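Local atomic coordinates of adenosylmethionine-8-amino-7-oxononanoate aminotransferase (Methanocaldococcus jannaschii, PDB entry 6ZHK), a protein that probably transfers an amino group from S-adenosylmethionine to 8-amino-7-oxononanoate, using pyridoxal 5'-phosphate, in the pathway to biotin. Residues 130-134 and 228-232; 136-142 and 261-265. All coordinates share one frame; numbering follows the deposited sequence.

In the fold
Interactions 1 and 2 show how a single helix can be secured to a sheet and then to the loop that leads into the neighbouring strand. Both draw on helix 122-140, first through its later middle and then through its C-terminal end, and their centres lie about 8 Å apart. Along the chain the segments alternate: 130-134, 136-142, 228-232, 261-265. The two partners of the helix run into adjacent parallel strands, 228-234 and 265-268, of the mixed seven-stranded sheet, and a probable hydrogen bond from Val231 N to Ile264 O (2.9 Å) joins them. Apolar packing in interaction 1 is joined by ion pairing in interaction 2 toward the helix end, all within the class-III aminotransferase family region.

Interaction 1. Residues 130-134 and 228-232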
loop_
_atom_site.group_PDB
_atom_site.type_symbol
_atom_site.label_atom_id
_atom_site.label_comp_id
_atom_site.label_asym_id
_atom_site.label_seq_id
_atom_site.Cartn_x
_atom_site.Cartn_y
_atom_site.Cartn_z
ATOM N N ILE A 130 10.777 -7.843 -4.760
ATOM C CA ILE A 130 11.329 -7.727 -6.112
ATOM C C ILE A 130 12.560 -6.811 -6.063
ATOM O O ILE A 130 13.584 -7.130 -6.668
ATOM C CB ILE A 130 10.233 -7.219 -7.108
ATOM C CG1 ILE A 130 9.263 -8.340 -7.476
ATOM C CG2 ILE A 130 10.805 -6.531 -8.357
ATOM C CD1 ILE A 130 7.997 -7.776 -8.203
ATOM N N LYS A 131 12.420 -5.636 -5.429
ATOM C CA LYS A 131 13.452 -4.618 -5.468
ATOM C C LYS A 131 14.666 -5.065 -4.680
ATOM O O LYS A 131 15.789 -4.845 -5.114
ATOM C CB LYS A 131 12.952 -3.244 -5.036
ATOM C CG LYS A 131 11.843 -2.675 -5.936
ATOM C CD LYS A 131 11.346 -1.348 -5.410
ATOM C CE LYS A 131 12.456 -0.368 -4.998
ATOM N NZ LYS A 131 11.873 0.952 -4.620
ATOM N N MET A 132 14.447 -5.776 -3.563
ATOM C CA MET A 132 15.547 -6.275 -2.760
ATOM C C MET A 132 16.330 -7.284 -3.595
ATOM O O MET A 132 17.559 -7.229 -3.574
ATOM C CB MET A 132 14.974 -6.985 -1.509
ATOM C CG MET A 132 14.476 -6.001 -0.464
ATOM S SD MET A 132 13.713 -7.000 0.812
ATOM C CE MET A 132 13.469 -5.781 2.105
ATOM N N ALA A 133 15.622 -8.191 -4.293
ATOM C CA ALA A 133 16.251 -9.281 -5.034
ATOM C C ALA A 133 17.065 -8.664 -6.177
ATOM O O ALA A 133 18.232 -8.941 -6.316
ATOM C CB ALA A 133 15.230 -10.283 -5.553
ATOM N N TYR A 134 16.457 -7.671 -6.853
ATOM C CA TYR A 134 17.093 -7.035 -7.997
ATOM C C TYR A 134 18.365 -6.335 -7.520
ATOM O O TYR A 134 19.464 -6.479 -8.130
ATOM C CB TYR A 134 16.146 -6.048 -8.697
ATOM C CG TYR A 134 16.851 -5.390 -9.884
ATOM C CD1 TYR A 134 16.959 -6.073 -11.095
ATOM C CD2 TYR A 134 17.475 -4.143 -9.770
ATOM C CE1 TYR A 134 17.641 -5.514 -12.182
ATOM C CE2 TYR A 134 18.186 -3.609 -10.824
ATOM C CZ TYR A 134 18.250 -4.280 -12.028
ATOM O OH TYR A 134 18.960 -3.746 -13.083
ATOM N N VAL A 228 18.453 -13.939 -14.218
ATOM C CA VAL A 228 17.198 -13.836 -13.454
ATOM C C VAL A 228 17.528 -13.380 -12.029
ATOM O O VAL A 228 18.520 -13.857 -11.470
ATOM C CB VAL A 228 16.510 -15.225 -13.518
ATOM C CG1 VAL A 228 15.723 -15.600 -12.273
ATOM C CG2 VAL A 228 15.654 -15.346 -14.783
ATOM N N PHE A 229 16.759 -12.418 -11.473
ATOM C CA PHE A 229 16.971 -11.973 -10.089
ATOM C C PHE A 229 16.063 -12.649 -9.060
ATOM O O PHE A 229 16.341 -12.557 -7.849
ATOM C CB PHE A 229 16.928 -10.448 -9.965
ATOM C CG PHE A 229 15.588 -9.867 -10.326
ATOM C CD1 PHE A 229 14.582 -9.831 -9.358
ATOM C CD2 PHE A 229 15.295 -9.455 -11.620
ATOM C CE1 PHE A 229 13.324 -9.301 -9.667
ATOM C CE2 PHE A 229 14.056 -8.881 -11.911
ATOM C CZ PHE A 229 13.065 -8.800 -10.940
ATOM N N CYS A 230 15.023 -13.341 -9.531
ATOM C CA CYS A 230 14.262 -14.169 -8.596
ATOM C C CYS A 230 13.361 -15.170 -9.322
ATOM O O CYS A 230 13.179 -15.082 -10.533
ATOM C CB CYS A 230 13.389 -13.272 -7.721
ATOM S SG CYS A 230 11.970 -12.574 -8.629
ATOM N N VAL A 231 12.917 -16.196 -8.566
ATOM C CA VAL A 231 11.775 -17.049 -8.843
ATOM C C VAL A 231 10.766 -16.704 -7.745
ATOM O O VAL A 231 11.166 -16.532 -6.611
ATOM C CB VAL A 231 12.153 -18.542 -8.789
ATOM C CG1 VAL A 231 10.864 -19.383 -8.708
ATOM C CG2 VAL A 231 13.040 -18.930 -9.989
ATOM N N ILE A 232 9.514 -16.438 -8.087
ATOM C CA ILE A 232 8.502 -16.086 -7.099
ATOM C C ILE A 232 7.295 -16.979 -7.349
ATOM O O ILE A 232 6.939 -17.215 -8.528
ATOM C CB ILE A 232 8.157 -14.587 -7.112
ATOM C CG1 ILE A 232 7.056 -14.323 -6.058
ATOM C CG2 ILE A 232 7.706 -14.176 -8.491
ATOM C CD1 ILE A 232 6.715 -12.821 -5.880
#
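The backbones of helix segment 130-134 and of segment 228-232 come nearest at Tyr134 and Phe229, whose CA atoms are 5.4 Å apart, where the chain turns a corner at Phe229. Phe229 is the side chain around which this contact is built. With CG between the backbone N and the carbonyl carbon (chi1 63°), its ring stands against the helix. Tyr134 meets one face of it twice: CB lies 4.2 Å from the ring centroid as a CH-pi contact, and the phenol ring turns its own edge to that face, giving a T-shaped pair with planes at 87° and CD1 3.8 Å from Phe229 CD2. Ala133 CB sits at the Phe229 edge, 3.9 Å from CD1, and also meets Cys230 CB at 4.1 Å. One turn earlier, Ile130 CG2 reaches Phe229 CE1 at 4.0 Å. The carbonyl O of Phe229, buried under Ala133 CB (3.4 Å), has no hydrogen-bonding partner in the model. Leu178 of the second subunit packs on Phe229 and Val174 of that subunit on Tyr134, placing the contact beside the dimer interface. It is helix-on-sheet packing in the alpha/beta core of a class-III, pyridoxal-phosphate-dependent aminotransferase.

Interaction 2. Residues 136-142 and 261-265; sequences YYVLRGD and NDVIF
Arg140, in the last turn of helix 122-140, and Asp262, just beyond helix 250-261, form the salt bridge that carries the polar half of this contact. The Arg140 chain is extended as far as CD and then bends at chi3 (71°), swinging the guanidinium between Asp142 and Asp262. Its grip on Asp262 is end-on, Arg140 NH1 to Asp262 OD2 at 2.7 Å and Arg140 NH2 to Asp262 OD1 at 3.1 Å. Both carboxylate oxygens use their syn lone pairs, and the two flat groups are nearly coplanar (21°). Arg140 holds Asp142 side-on, through Arg140 NE to Asp142 OD1 at 2.8 Å and NH1 to OD2. One guanidinium therefore joins two acids, with Asp142 OD2 and Asp262 OD2 4.4 Å apart. Tyr137 CE1 lies over one guanidinium face, toward the rim. Arg145 makes salt bridges to both carboxylates and a cation-pi contact with Tyr137.

Further polar links gather at Tyr137 OH. Ile264 N donates to Tyr137 OH in a weak, bent bond of 2.9 Å. A water hydrogen-bonds to Tyr137 OH at 2.6 Å and donates to Asp262 OD1. The hydroxyl of Tyr136 has its main partner in Glu318.

Apolar contact falls to the two tyrosines and Ile264. Ile264 CD1 approaches both rings obliquely, at 3.6 Å from Tyr136 CD2 and 3.8 Å from Tyr137 CE2. Tyr136 CD2 in turn lies over the centre of the Tyr137 ring.

Each segment contains a helix end closed by a Schellman motif, at Gly141 and at Asp262, and the Arg140-Asp262 pair joins the two C-terminal ends. Bonds to both acids hold the Arg140 guanidinium, which should limit its rotation, and the two arginines probably offset the carboxylates' mutual repulsion and keep them ionised.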
loop_
_atom_site.group_PDB
_atom_site.type_symbol
_atom_site.label_atom_id
_atom_site.label_comp_id
_atom_site.label_asym_id
_atom_site.label_seq_id
_atom_site.Cartn_x
_atom_site.Cartn_y
_atom_site.Cartn_z
ATOM N N TYR A 136 19.966 -6.616 -4.680
ATOM C CA TYR A 136 20.958 -7.522 -4.108
ATOM C C TYR A 136 22.021 -7.871 -5.161
ATOM O O TYR A 136 23.235 -7.806 -4.898
ATOM C CB TYR A 136 20.286 -8.801 -3.636
ATOM C CG TYR A 136 21.203 -9.948 -3.269
ATOM C CD1 TYR A 136 21.886 -9.989 -2.043
ATOM C CD2 TYR A 136 21.387 -10.995 -4.152
ATOM C CE1 TYR A 136 22.680 -11.099 -1.685
ATOM C CE2 TYR A 136 22.190 -12.092 -3.809
ATOM C CZ TYR A 136 22.867 -12.112 -2.606
ATOM O OH TYR A 136 23.615 -13.227 -2.271
ATOM N N TYR A 137 21.579 -8.317 -6.341
ATOM C CA TYR A 137 22.537 -8.808 -7.322
ATOM C C TYR A 137 23.345 -7.656 -7.905
ATOM O O TYR A 137 24.526 -7.818 -8.175
ATOM C CB TYR A 137 21.859 -9.587 -8.455
ATOM C CG TYR A 137 21.349 -10.940 -8.009
ATOM C CD1 TYR A 137 22.240 -11.962 -7.695
ATOM C CD2 TYR A 137 19.979 -11.186 -7.859
ATOM C CE1 TYR A 137 21.795 -13.224 -7.301
ATOM C CE2 TYR A 137 19.537 -12.446 -7.473
ATOM C CZ TYR A 137 20.430 -13.460 -7.192
ATOM O OH TYR A 137 19.948 -14.679 -6.788
ATOM N N VAL A 138 22.731 -6.473 -8.068
ATOM C CA VAL A 138 23.545 -5.368 -8.525
ATOM C C VAL A 138 24.677 -5.112 -7.525
ATOM O O VAL A 138 25.839 -4.852 -7.910
ATOM C CB VAL A 138 22.671 -4.111 -8.637
ATOM C CG1 VAL A 138 23.533 -2.879 -8.788
ATOM C CG2 VAL A 138 21.655 -4.248 -9.763
ATOM N N LEU A 139 24.355 -5.110 -6.234
ATOM C CA LEU A 139 25.323 -4.747 -5.220
ATOM C C LEU A 139 26.377 -5.841 -5.118
ATOM O O LEU A 139 27.514 -5.552 -4.826
ATOM C CB LEU A 139 24.619 -4.583 -3.853
ATOM C CG LEU A 139 23.824 -3.275 -3.714
ATOM C CD1 LEU A 139 22.994 -3.294 -2.443
ATOM C CD2 LEU A 139 24.768 -2.078 -3.700
ATOM N N ARG A 140 25.970 -7.074 -5.331
ATOM C CA ARG A 140 26.898 -8.190 -5.198
ATOM C C ARG A 140 27.837 -8.264 -6.414
ATOM O O ARG A 140 28.815 -9.021 -6.401
ATOM C CB ARG A 140 26.132 -9.507 -5.139
ATOM C CG ARG A 140 26.950 -10.679 -4.598
ATOM C CD ARG A 140 26.059 -11.913 -4.540
ATOM N NE ARG A 140 25.705 -12.481 -5.859
ATOM C CZ ARG A 140 25.342 -13.728 -6.062
ATOM N NH1 ARG A 140 25.129 -14.150 -7.284
ATOM N NH2 ARG A 140 25.132 -14.541 -5.043
ATOM N N GLY A 141 27.588 -7.448 -7.445
ATOM C CA GLY A 141 28.494 -7.405 -8.599
ATOM C C GLY A 141 28.037 -8.253 -9.773
ATOM O O GLY A 141 28.707 -8.304 -10.815
ATOM N N ASP A 142 26.858 -8.870 -9.674
ATOM C CA ASP A 142 26.314 -9.586 -10.828
ATOM C C ASP A 142 25.766 -8.639 -11.885
ATOM O O ASP A 142 25.267 -7.576 -11.539
ATOM C CB ASP A 142 25.190 -10.537 -10.433
ATOM C CG ASP A 142 25.602 -11.539 -9.377
ATOM O OD1 ASP A 142 26.013 -11.117 -8.295
ATOM O OD2 ASP A 142 25.470 -12.739 -9.653
ATOM N N ASN A 261 21.239 -23.198 -8.238
ATOM C CA ASN A 261 21.537 -22.352 -9.384
ATOM C C ASN A 261 21.710 -20.893 -8.990
ATOM O O ASN A 261 21.752 -20.041 -9.882
ATOM C CB ASN A 261 20.460 -22.447 -10.482
ATOM C CG ASN A 261 20.378 -23.795 -11.177
ATOM O OD1 ASN A 261 19.576 -24.688 -10.830
ATOM N ND2 ASN A 261 21.158 -23.941 -12.226
ATOM N N ASP A 262 21.859 -20.598 -7.689
ATOM C CA ASP A 262 22.229 -19.271 -7.248
ATOM C C ASP A 262 21.165 -18.266 -7.656
ATOM O O ASP A 262 21.520 -17.182 -8.103
ATOM C CB ASP A 262 23.603 -18.828 -7.788
ATOM C CG ASP A 262 24.121 -17.526 -7.174
ATOM O OD1 ASP A 262 23.868 -17.264 -5.959
ATOM O OD2 ASP A 262 24.744 -16.749 -7.945
ATOM N N VAL A 263 19.883 -18.635 -7.509
ATOM C CA VAL A 263 18.792 -17.689 -7.725
ATOM C C VAL A 263 18.011 -17.452 -6.418
ATOM O O VAL A 263 17.689 -18.386 -5.721
ATOM C CB VAL A 263 17.851 -18.160 -8.847
ATOM C CG1 VAL A 263 16.618 -17.227 -9.037
ATOM C CG2 VAL A 263 18.603 -18.429 -10.155
ATOM N N ILE A 264 17.633 -16.199 -6.112
ATOM C CA ILE A 264 16.757 -15.872 -4.970
ATOM C C ILE A 264 15.358 -16.465 -5.196
ATOM O O ILE A 264 14.770 -16.364 -6.289
ATOM C CB ILE A 264 16.672 -14.339 -4.746
ATOM C CG1 ILE A 264 17.878 -13.844 -3.942
ATOM C CG2 ILE A 264 15.382 -13.979 -3.996
ATOM C CD1 ILE A 264 18.003 -12.311 -3.981
ATOM N N PHE A 265 14.818 -17.083 -4.118
ATOM C CA PHE A 265 13.471 -17.628 -4.183
ATOM C C PHE A 265 12.590 -16.802 -3.249
ATOM O O PHE A 265 12.889 -16.681 -2.053
ATOM C CB PHE A 265 13.446 -19.113 -3.760
ATOM C CG PHE A 265 12.068 -19.751 -3.784
ATOM C CD1 PHE A 265 11.132 -19.408 -4.760
ATOM C CD2 PHE A 265 11.699 -20.703 -2.844
ATOM C CE1 PHE A 265 9.870 -19.992 -4.790
ATOM C CE2 PHE A 265 10.423 -21.281 -2.852
ATOM C CZ PHE A 265 9.519 -20.928 -3.833
HETATM O O HOH W 1 21.521 -16.009 -5.150
#